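Local coordinates for tetratricopeptide repeat protein (Parabacteroides merdae ATCC 43184, PDB 4R7S), which is of unknown function but, as an all-helical tetratricopeptide repeat protein, probably serves as a scaffold for binding other proteins or peptides, at residues E59-Y64 against E79-L84; S22-L27 against T49-Q54; R217-L222 against L232-A237; T210-V215 against M240-E245. One frame throughout, in Å; residues are numbered along the deposited sequence.

Contact 1 of 4, residues E59-Y64 against E79-L84. With EDO (1,2-ethanediol), chain H.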
# COMPACT_ATOMS: atom_id res chain seq x y z
N GLU A 59 2.49 15.89 -9.92
CA GLU A 59 3.52 15.99 -10.97
C GLU A 59 3.86 14.60 -11.53
O GLU A 59 3.94 14.41 -12.75
CB GLU A 59 4.81 16.64 -10.43
CG GLU A 59 4.84 18.15 -10.55
CD GLU A 59 5.58 18.83 -9.43
OE1 GLU A 59 5.01 18.93 -8.32
OE2 GLU A 59 6.73 19.26 -9.65
N ALA A 60 4.09 13.65 -10.61
CA ALA A 60 4.40 12.26 -10.89
C ALA A 60 3.30 11.65 -11.74
O ALA A 60 3.60 10.92 -12.67
CB ALA A 60 4.54 11.49 -9.59
N LEU A 61 2.03 12.01 -11.47
CA LEU A 61 0.91 11.50 -12.25
C LEU A 61 1.00 11.99 -13.69
O LEU A 61 0.79 11.20 -14.61
CB LEU A 61 -0.45 11.88 -11.61
CG LEU A 61 -1.74 11.59 -12.40
CD1 LEU A 61 -1.85 10.12 -12.82
CD2 LEU A 61 -2.97 12.02 -11.61
N ILE A 62 1.38 13.26 -13.88
CA ILE A 62 1.50 13.83 -15.23
C ILE A 62 2.64 13.10 -16.01
O ILE A 62 2.43 12.74 -17.19
CB ILE A 62 1.67 15.38 -15.18
CG1 ILE A 62 0.31 16.02 -14.74
CG2 ILE A 62 2.16 15.95 -16.53
CD1 ILE A 62 0.28 17.55 -14.49
N SER A 63 3.77 12.83 -15.33
CA SER A 63 4.91 12.13 -15.94
C SER A 63 4.51 10.70 -16.39
O SER A 63 4.76 10.34 -17.54
CB SER A 63 6.10 12.10 -14.99
OG SER A 63 6.66 13.40 -14.84
N TYR A 64 3.85 9.94 -15.51
CA TYR A 64 3.37 8.59 -15.82
C TYR A 64 2.32 8.62 -16.94
O TYR A 64 2.37 7.76 -17.83
CB TYR A 64 2.77 7.90 -14.57
CG TYR A 64 3.77 7.46 -13.52
CD1 TYR A 64 5.04 6.99 -13.88
CD2 TYR A 64 3.42 7.41 -12.18
CE1 TYR A 64 5.94 6.55 -12.91
CE2 TYR A 64 4.32 6.99 -11.20
CZ TYR A 64 5.58 6.56 -11.57
OH TYR A 64 6.43 6.12 -10.61
N GLU A 79 1.54 -0.39 -13.54
CA GLU A 79 1.73 -0.80 -12.15
C GLU A 79 2.11 0.41 -11.27
O GLU A 79 1.59 0.54 -10.18
CB GLU A 79 2.79 -1.90 -12.07
CG GLU A 79 3.10 -2.39 -10.67
CD GLU A 79 4.33 -3.27 -10.56
OE1 GLU A 79 4.43 -4.26 -11.31
OE2 GLU A 79 5.18 -2.99 -9.68
N ASN A 80 2.96 1.31 -11.77
CA ASN A 80 3.37 2.47 -10.98
C ASN A 80 2.26 3.53 -10.88
O ASN A 80 2.01 4.03 -9.78
CB ASN A 80 4.68 3.06 -11.51
CG ASN A 80 5.85 2.21 -11.08
OD1 ASN A 80 6.35 2.30 -9.96
ND2 ASN A 80 6.24 1.29 -11.90
N ARG A 81 1.58 3.82 -11.98
CA ARG A 81 0.50 4.82 -12.00
C ARG A 81 -0.74 4.30 -11.23
O ARG A 81 -1.39 5.08 -10.53
CB ARG A 81 0.15 5.17 -13.46
CG ARG A 81 -0.65 6.44 -13.70
CD ARG A 81 -1.65 6.02 -14.75
NE ARG A 81 -2.00 7.03 -15.73
CZ ARG A 81 -2.93 6.86 -16.67
NH1 ARG A 81 -3.60 5.71 -16.75
NH2 ARG A 81 -3.19 7.82 -17.54
N ALA A 82 -1.04 2.99 -11.32
CA ALA A 82 -2.16 2.44 -10.55
C ALA A 82 -1.87 2.58 -9.06
O ALA A 82 -2.73 3.02 -8.31
CB ALA A 82 -2.43 1.00 -10.92
N SER A 83 -0.61 2.30 -8.65
CA SER A 83 -0.15 2.44 -7.28
C SER A 83 -0.21 3.91 -6.85
O SER A 83 -0.59 4.20 -5.72
CB SER A 83 1.27 1.91 -7.14
OG SER A 83 1.77 2.11 -5.83
N LEU A 84 0.14 4.82 -7.76
CA LEU A 84 0.07 6.24 -7.46
C LEU A 84 -1.40 6.68 -7.29
O LEU A 84 -1.69 7.42 -6.36
CB LEU A 84 0.79 7.08 -8.54
CG LEU A 84 0.75 8.60 -8.36
CD1 LEU A 84 1.42 9.05 -7.07
CD2 LEU A 84 1.39 9.27 -9.52
C1 EDO H . 10.64 1.94 -10.24
O1 EDO H . 9.67 1.58 -9.25
C2 EDO H . 9.96 2.41 -11.56
O2 EDO H . 10.58 3.59 -12.04
O HOH W 1 5.85 4.49 -8.48
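Leu84 pushes its CD2 methyl against Ala60 and Leu61 of helix 57-68, and this is the tight part of the contact. CD2 lies 3.4 Å from Leu61 N, with the CB of Ala60 at 3.9 Å. A chi1 of 178° sets Leu84 CG anti to the backbone N; beyond it, CD2 also lies at the edge of the Tyr64 ring, 3.8 Å from Tyr64 CD2. Asn80 CB lies over one face of that ring, 3.6 Å from Tyr64 CZ, in a CH-pi contact. At the root of the ring, Tyr64 CB packs on Arg81 CG, 3.8 Å away. Toward solvent the packing gives way to polar links. A water joins Tyr64 OH to Asn80 OD1, a 1,2-ethanediol binds OD1 weakly, Asn80 ND2 bonds Thr76 O, and the tyrosine hydroxyl also bonds Thr49. An alanine in place of Tyr64 would probably open a gap beside Leu84 CD2 and Asn80 CB and leave the water and Thr49 without their hydroxyl partner. Arg81 runs outward to a salt bridge with Asp97. The axes of segments 59-64 and 79-84 approach to 10.0 Å and run nearly antiparallel (151°). Helices 57-68 and 75-87 are consecutive in the superhelical array expected of tetratricopeptide repeats; helix 40-52 packs against Ala60, Ser63 and Leu84, while helix 91-104 touches Ala82.

Contact 2 of 4, residues S22-L27 against T49-Q54; sequences SAEESL and TIQRRQ. With EDO (1,2-ethanediol), chain H.
Ile50 lays its CD1 methyl against Leu27 CD1, 3.5 Å away, and near the CB of Ala23, while its CG2 branch faces Glu24 CB at 4.0 Å. Beside this apolar patch the carboxylate of Glu24 is held by two glutamine amides. Its CG is anti to the backbone N (chi1 171°), and the extended chain carries the acid across to helix 40-52. Gln54 NE2 meets OE1 nearly along its C-O axis at 2.8 Å, and the same nitrogen also donates to Ile50 O. Gln51 NE2 gives a straighter bond to Glu24 OE2, 3.0 Å long with an N-H...O angle of 169°, arriving from above the carboxylate plane, which stands 78° to the Gln51 amide. Lys28 and Lys56 form salt bridges with that same oxygen, which would probably stabilise the charged acid in this buried place. An alanine at Glu24 would probably leave both amide NE2 groups without this acceptor and the two lysines without this countercharge. The other end of the Gln51 amide, OE1, bonds Ser63. Helix 20-33 thus packs on helix 40-52 within the tetratricopeptide repeat region, with helix 2-16 against Ala23 and Leu27 and helix 57-68 against Gln51.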
# COMPACT_ATOMS: atom_id res chain seq x y z
N SER A 22 18.17 16.87 -8.03
CA SER A 22 19.09 16.95 -9.15
C SER A 22 18.79 15.87 -10.20
O SER A 22 18.81 16.18 -11.39
CB SER A 22 20.53 16.84 -8.66
OG SER A 22 20.85 17.88 -7.75
N ALA A 23 18.47 14.64 -9.77
CA ALA A 23 18.12 13.57 -10.71
C ALA A 23 16.94 13.99 -11.62
O ALA A 23 17.05 13.86 -12.84
CB ALA A 23 17.80 12.28 -9.97
N GLU A 24 15.88 14.61 -11.02
CA GLU A 24 14.71 15.18 -11.69
C GLU A 24 15.10 16.19 -12.76
O GLU A 24 14.59 16.13 -13.89
CB GLU A 24 13.78 15.85 -10.66
CG GLU A 24 12.64 16.64 -11.28
CD GLU A 24 11.44 16.83 -10.38
OE1 GLU A 24 11.50 16.36 -9.22
OE2 GLU A 24 10.44 17.43 -10.84
N GLU A 25 15.99 17.14 -12.41
CA GLU A 25 16.46 18.19 -13.32
C GLU A 25 17.25 17.62 -14.49
O GLU A 25 17.04 18.06 -15.63
CB GLU A 25 17.30 19.25 -12.58
CG GLU A 25 16.67 20.64 -12.61
CD GLU A 25 16.19 21.12 -13.98
OE1 GLU A 25 17.03 21.27 -14.89
OE2 GLU A 25 14.96 21.33 -14.12
N SER A 26 18.14 16.63 -14.24
CA SER A 26 18.92 15.98 -15.30
C SER A 26 17.98 15.33 -16.33
O SER A 26 18.19 15.52 -17.53
CB SER A 26 19.88 14.94 -14.72
OG SER A 26 20.79 15.58 -13.85
N LEU A 27 16.92 14.65 -15.85
CA LEU A 27 15.91 14.01 -16.72
C LEU A 27 15.16 15.05 -17.56
O LEU A 27 15.06 14.88 -18.78
CB LEU A 27 14.94 13.14 -15.91
CG LEU A 27 15.53 11.79 -15.45
CD1 LEU A 27 14.56 11.02 -14.62
CD2 LEU A 27 15.93 10.93 -16.61
N THR A 49 8.66 8.27 -11.00
CA THR A 49 9.05 7.60 -9.77
C THR A 49 9.88 8.52 -8.86
O THR A 49 9.62 8.56 -7.65
CB THR A 49 9.77 6.29 -10.06
OG1 THR A 49 9.11 5.64 -11.13
CG2 THR A 49 9.73 5.36 -8.88
N ILE A 50 10.84 9.28 -9.44
CA ILE A 50 11.69 10.25 -8.74
C ILE A 50 10.80 11.36 -8.10
O ILE A 50 11.01 11.73 -6.94
CB ILE A 50 12.74 10.84 -9.72
CG1 ILE A 50 13.82 9.79 -10.04
CG2 ILE A 50 13.36 12.14 -9.19
CD1 ILE A 50 14.58 10.07 -11.28
N GLN A 51 9.80 11.84 -8.87
CA GLN A 51 8.83 12.84 -8.44
C GLN A 51 7.94 12.30 -7.32
O GLN A 51 7.68 13.02 -6.37
CB GLN A 51 7.98 13.34 -9.62
CG GLN A 51 8.78 14.19 -10.60
CD GLN A 51 7.93 14.69 -11.74
OE1 GLN A 51 7.11 13.96 -12.30
NE2 GLN A 51 8.12 15.94 -12.12
N ARG A 52 7.51 11.04 -7.43
CA ARG A 52 6.66 10.38 -6.42
C ARG A 52 7.43 10.22 -5.10
O ARG A 52 6.87 10.49 -4.04
CB ARG A 52 6.17 9.01 -6.93
CG ARG A 52 5.08 8.40 -6.05
CD ARG A 52 4.88 6.92 -6.33
NE ARG A 52 3.74 6.41 -5.58
CZ ARG A 52 3.26 5.17 -5.66
NH1 ARG A 52 3.83 4.28 -6.46
NH2 ARG A 52 2.22 4.81 -4.92
N ARG A 53 8.72 9.82 -5.17
CA ARG A 53 9.58 9.63 -4.00
C ARG A 53 9.92 10.98 -3.31
O ARG A 53 10.51 10.97 -2.23
CB ARG A 53 10.86 8.90 -4.39
CG ARG A 53 10.68 7.40 -4.60
CD ARG A 53 11.96 6.76 -5.09
NE ARG A 53 13.07 6.96 -4.15
CZ ARG A 53 14.35 6.84 -4.46
NH1 ARG A 53 14.72 6.53 -5.70
NH2 ARG A 53 15.28 7.03 -3.54
N GLN A 54 9.51 12.11 -3.91
CA GLN A 54 9.68 13.45 -3.36
C GLN A 54 8.36 13.97 -2.78
O GLN A 54 8.35 15.04 -2.14
CB GLN A 54 10.15 14.42 -4.45
CG GLN A 54 11.66 14.48 -4.60
CD GLN A 54 12.00 15.39 -5.75
OE1 GLN A 54 12.17 16.61 -5.60
NE2 GLN A 54 12.02 14.83 -6.94
C1 EDO H . 10.64 1.94 -10.24
O1 EDO H . 9.67 1.58 -9.25
C2 EDO H . 9.96 2.41 -11.56
O2 EDO H . 10.58 3.59 -12.04

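Contact 3 of 4, residues R217-L222 against L232-A237; sequences RGKIKL and LDFKKA
A salt-bridge network of Arg217, Lys221 and Asp233 ties together the antiparallel helix pair 211-223 and 227-238, with Asp233 as the shared acid. Arg217 grips it side-on with two nitrogens: NE donates to Asp233 OD2 at 2.8 Å, and NH2 to Asp233 OD1 at 2.9 Å. The guanidinium and carboxylate planes are only 13° apart, and both bonds arrive on the syn side of the acid. The arginine CG is anti to its backbone N, and a bend at chi3 (70°) places NE beside Asp233 OD2. Lys221 comes from the other face of the carboxylate, its NZ reaching OD2 at 2.8 Å from above the plane, so OD2 takes two donors. The same ammonium lies over one face of the guanidinium, offset toward its rim. Arg217 NE and Lys221 NZ, two donors that do not bond each other, come within 3.2 Å, a closeness the shared Asp233 OD2 probably offsets. This would probably favour the ionised aspartate.

Next to the network the helices come very near. Gly218 CA lies 5.2 Å from Asp233 CA, and a side chain on the glycine would run into the Phe234 ring, whose CZ is 3.5 Å from Gly218 C. Leu222 CD1 meets the edge of that ring, 4.0 Å from CZ. The segment axes lie 8.9 Å apart and run at 162°. Around the pair, helix 193-206 packs on Arg217 and Ile220, with Phe204 in a cation-pi contact with the arginine, and helix 244-252 covers Phe234 through Leu250 and Leu251.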
# COMPACT_ATOMS: atom_id res chain seq x y z
N ARG A 217 -4.92 -0.30 19.82
CA ARG A 217 -4.81 -0.33 21.28
C ARG A 217 -5.58 0.85 21.93
O ARG A 217 -6.18 0.69 23.00
CB ARG A 217 -3.35 -0.33 21.73
CG ARG A 217 -3.23 -0.75 23.20
CD ARG A 217 -1.81 -1.01 23.60
NE ARG A 217 -1.05 0.23 23.64
CZ ARG A 217 0.16 0.33 24.16
NH1 ARG A 217 0.76 -0.74 24.66
NH2 ARG A 217 0.79 1.50 24.18
N GLY A 218 -5.56 2.01 21.29
CA GLY A 218 -6.26 3.19 21.79
C GLY A 218 -7.76 3.01 21.82
O GLY A 218 -8.43 3.35 22.80
N LYS A 219 -8.29 2.40 20.74
CA LYS A 219 -9.71 2.11 20.57
C LYS A 219 -10.19 1.12 21.61
O LYS A 219 -11.31 1.25 22.13
CB LYS A 219 -9.98 1.60 19.17
CG LYS A 219 -10.16 2.70 18.15
CD LYS A 219 -10.76 2.10 16.90
CE LYS A 219 -10.59 2.95 15.67
NZ LYS A 219 -10.42 2.10 14.46
N ILE A 220 -9.32 0.14 21.97
CA ILE A 220 -9.65 -0.87 22.98
C ILE A 220 -9.62 -0.20 24.33
O ILE A 220 -10.59 -0.33 25.09
CB ILE A 220 -8.73 -2.11 22.91
CG1 ILE A 220 -9.13 -2.99 21.70
CG2 ILE A 220 -8.78 -2.91 24.22
CD1 ILE A 220 -7.99 -3.84 21.11
N LYS A 221 -8.56 0.60 24.61
CA LYS A 221 -8.45 1.36 25.86
C LYS A 221 -9.71 2.22 26.04
O LYS A 221 -10.26 2.23 27.14
CB LYS A 221 -7.18 2.20 25.88
CG LYS A 221 -5.96 1.37 26.21
CD LYS A 221 -4.69 2.18 26.07
CE LYS A 221 -3.51 1.39 26.56
NZ LYS A 221 -2.23 1.97 26.06
N LEU A 222 -10.21 2.86 24.93
CA LEU A 222 -11.47 3.61 24.95
C LEU A 222 -12.62 2.73 25.48
O LEU A 222 -13.31 3.12 26.43
CB LEU A 222 -11.84 4.13 23.56
CG LEU A 222 -11.64 5.58 23.20
CD1 LEU A 222 -12.27 5.86 21.84
CD2 LEU A 222 -12.26 6.53 24.23
N LEU A 232 -3.18 8.94 24.86
CA LEU A 232 -1.72 8.81 24.78
C LEU A 232 -1.33 8.00 23.54
O LEU A 232 -0.43 8.43 22.80
CB LEU A 232 -1.13 8.19 26.06
CG LEU A 232 -1.31 8.99 27.38
CD1 LEU A 232 -0.97 8.14 28.59
CD2 LEU A 232 -0.49 10.29 27.39
N ASP A 233 -2.07 6.89 23.28
CA ASP A 233 -1.89 6.03 22.12
C ASP A 233 -2.31 6.75 20.82
O ASP A 233 -1.57 6.68 19.83
CB ASP A 233 -2.67 4.72 22.29
CG ASP A 233 -1.98 3.65 23.12
OD1 ASP A 233 -0.80 3.86 23.52
OD2 ASP A 233 -2.60 2.60 23.36
N PHE A 234 -3.46 7.48 20.83
CA PHE A 234 -3.89 8.23 19.64
C PHE A 234 -2.87 9.30 19.28
O PHE A 234 -2.53 9.43 18.10
CB PHE A 234 -5.29 8.85 19.83
CG PHE A 234 -6.43 7.87 19.99
CD1 PHE A 234 -6.44 6.65 19.30
CD2 PHE A 234 -7.52 8.17 20.80
CE1 PHE A 234 -7.50 5.75 19.45
CE2 PHE A 234 -8.57 7.27 20.95
CZ PHE A 234 -8.55 6.05 20.28
N LYS A 235 -2.31 10.02 20.30
CA LYS A 235 -1.27 11.03 20.07
C LYS A 235 -0.03 10.39 19.44
O LYS A 235 0.50 10.91 18.45
CB LYS A 235 -0.90 11.75 21.36
CG LYS A 235 -1.75 12.99 21.61
CD LYS A 235 -1.99 13.21 23.09
CE LYS A 235 -2.72 14.50 23.39
NZ LYS A 235 -1.86 15.70 23.22
N LYS A 236 0.39 9.23 19.98
CA LYS A 236 1.54 8.49 19.48
C LYS A 236 1.34 8.08 17.99
O LYS A 236 2.26 8.27 17.18
CB LYS A 236 1.83 7.27 20.37
CG LYS A 236 3.04 6.43 19.92
CD LYS A 236 4.38 7.14 19.98
CE LYS A 236 5.45 6.39 19.22
NZ LYS A 236 6.75 7.10 19.28
N ALA A 237 0.14 7.56 17.63
CA ALA A 237 -0.20 7.19 16.24
C ALA A 237 -0.18 8.44 15.32
O ALA A 237 0.25 8.34 14.17
CB ALA A 237 -1.57 6.51 16.19

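Contact 4 of 4, residues T210-V215 against M240-E245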
# COMPACT_ATOMS: atom_id res chain seq x y z
N THR A 210 3.06 -0.65 14.44
CA THR A 210 2.69 0.36 13.45
C THR A 210 1.76 1.36 14.13
O THR A 210 1.24 1.09 15.22
CB THR A 210 2.03 -0.28 12.20
OG1 THR A 210 0.71 -0.75 12.52
CG2 THR A 210 2.88 -1.39 11.58
N ALA A 211 1.52 2.50 13.46
CA ALA A 211 0.61 3.55 13.91
C ALA A 211 -0.80 2.96 14.09
O ALA A 211 -1.49 3.26 15.07
CB ALA A 211 0.58 4.68 12.90
N ASN A 212 -1.19 2.05 13.15
CA ASN A 212 -2.47 1.34 13.12
C ASN A 212 -2.70 0.56 14.40
O ASN A 212 -3.82 0.56 14.92
CB ASN A 212 -2.51 0.41 11.91
CG ASN A 212 -2.94 1.06 10.63
OD1 ASN A 212 -3.10 2.27 10.52
ND2 ASN A 212 -3.16 0.27 9.61
N LEU A 213 -1.62 -0.06 14.94
CA LEU A 213 -1.70 -0.83 16.15
C LEU A 213 -1.85 0.09 17.37
O LEU A 213 -2.51 -0.31 18.34
CB LEU A 213 -0.51 -1.80 16.31
CG LEU A 213 -0.81 -2.99 17.23
CD1 LEU A 213 -1.83 -3.96 16.59
CD2 LEU A 213 0.46 -3.67 17.71
N TYR A 214 -1.31 1.33 17.30
CA TYR A 214 -1.50 2.28 18.40
C TYR A 214 -2.96 2.73 18.41
O TYR A 214 -3.56 2.78 19.48
CB TYR A 214 -0.54 3.47 18.32
CG TYR A 214 0.82 3.23 18.96
CD1 TYR A 214 1.01 3.41 20.32
CD2 TYR A 214 1.92 2.86 18.19
CE1 TYR A 214 2.25 3.19 20.92
CE2 TYR A 214 3.17 2.65 18.77
CZ TYR A 214 3.34 2.83 20.14
OH TYR A 214 4.58 2.69 20.72
N VAL A 215 -3.56 2.96 17.21
CA VAL A 215 -4.99 3.33 17.08
C VAL A 215 -5.83 2.18 17.65
O VAL A 215 -6.71 2.42 18.48
CB VAL A 215 -5.41 3.68 15.63
CG1 VAL A 215 -6.93 3.70 15.45
CG2 VAL A 215 -4.81 5.01 15.20
N MSE A 240 3.13 9.41 14.27
CA MSE A 240 3.62 8.38 13.35
C MSE A 240 3.00 8.50 11.94
O MSE A 240 3.27 7.67 11.06
CB MSE A 240 3.37 6.99 13.95
CG MSE A 240 4.32 6.69 15.09
SE MSE A 240 3.93 5.03 15.99
CE MSE A 240 4.65 3.79 14.62
N GLY A 241 2.19 9.55 11.73
CA GLY A 241 1.57 9.83 10.44
C GLY A 241 0.23 9.19 10.14
O GLY A 241 -0.14 9.08 8.97
N TYR A 242 -0.55 8.79 11.18
CA TYR A 242 -1.90 8.25 10.98
C TYR A 242 -2.82 9.38 10.54
O TYR A 242 -2.63 10.50 11.02
CB TYR A 242 -2.43 7.60 12.28
CG TYR A 242 -3.69 6.78 12.09
CD1 TYR A 242 -3.63 5.42 11.79
CD2 TYR A 242 -4.95 7.37 12.23
CE1 TYR A 242 -4.80 4.67 11.60
CE2 TYR A 242 -6.11 6.63 12.06
CZ TYR A 242 -6.04 5.28 11.75
OH TYR A 242 -7.19 4.55 11.58
N ASN A 243 -3.83 9.09 9.68
CA ASN A 243 -4.82 10.07 9.18
C ASN A 243 -5.20 11.10 10.26
O ASN A 243 -5.84 10.76 11.27
CB ASN A 243 -6.08 9.40 8.62
CG ASN A 243 -6.98 10.36 7.85
OD1 ASN A 243 -7.69 11.19 8.43
ND2 ASN A 243 -6.95 10.30 6.54
N LYS A 244 -4.76 12.35 10.04
CA LYS A 244 -4.95 13.51 10.92
C LYS A 244 -6.40 13.83 11.18
O LYS A 244 -6.71 14.24 12.29
CB LYS A 244 -4.23 14.75 10.36
CG LYS A 244 -2.94 15.07 11.12
CD LYS A 244 -1.87 15.68 10.21
CE LYS A 244 -0.70 16.25 10.98
NZ LYS A 244 0.22 15.20 11.49
N GLU A 245 -7.30 13.64 10.18
CA GLU A 245 -8.75 13.89 10.34
C GLU A 245 -9.38 12.89 11.31
O GLU A 245 -10.08 13.30 12.23
CB GLU A 245 -9.51 13.81 9.00
CG GLU A 245 -9.13 14.81 7.93
CD GLU A 245 -9.85 14.52 6.62
OE1 GLU A 245 -9.45 13.56 5.93
OE2 GLU A 245 -10.84 15.22 6.32
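Val215 sets its CG2 methyl over the centre of the Tyr242 ring, 3.4 Å above the plane in a CH-pi contact that is almost perpendicular to it. Asn212 comes to the same ring in its plane, at the edge, with OD1 3.1 Å from Tyr242 CE1; the amide and ring planes stand 73° apart. The tyrosine CG is anti to the backbone N (chi1 -169°), and the ring lies across both side chains at about a right angle. Nearby, selenomethionine Met240 packs on the helix start. Its CB touches Ala211 CB at 3.8 Å, and the bend at chi3 (76°) brings its CE methyl to 3.6 Å from Ala211 N. The selenium sits 3.7 Å from Tyr214 CD2 in a Met-aromatic contact, oblique to the ring.

Helix ends flank these side chains. Thr210 is the N-cap of helix 211-223, its OG1 accepting weakly from Leu213 N and bonding Glu181. Gly241, the first residue past helix 227-238 to leave helical angles, has positive phi and forms a Schellman motif; a CB here would clash with the carbonyl O of Met240. Asn243 caps helix 244-252 through OD1, which takes Val246 N and, weakly, Glu245 N. The turn between helices 227-238 and 244-252 lies against the start of helix 211-223. Ala237 of helix 227-238 packs on Tyr214 and Val215, Ile247 of helix 244-252 on Val215 and Tyr242, and helix 193-206 on Leu213, its Phe204 meeting the Tyr214 ring edge-to-face.

The four contacts fall into two touching pairs, one in the N-terminal third of the chain, the other near the C-terminus. Contacts 1 and 2, with centres 13 Å apart, meet through Ser63 OG and Gln51 OE1 (2.6 Å) and through Tyr64 OH and Thr49 OG1 (2.8 Å), and both touch the same ethanediol, probably a crystallisation additive. Contacts 3 and 4 lie closer, with centres 9 Å apart, share helix 211-223, and join through a probable hydrogen bond between Tyr242 N and Ala237 O (3.1 Å). The pairs do not touch: contacts 1 and 3 have centres 34 Å apart, on opposite sides of the chain's centre, and the centres of contacts 2 and 4 are 28 Å apart.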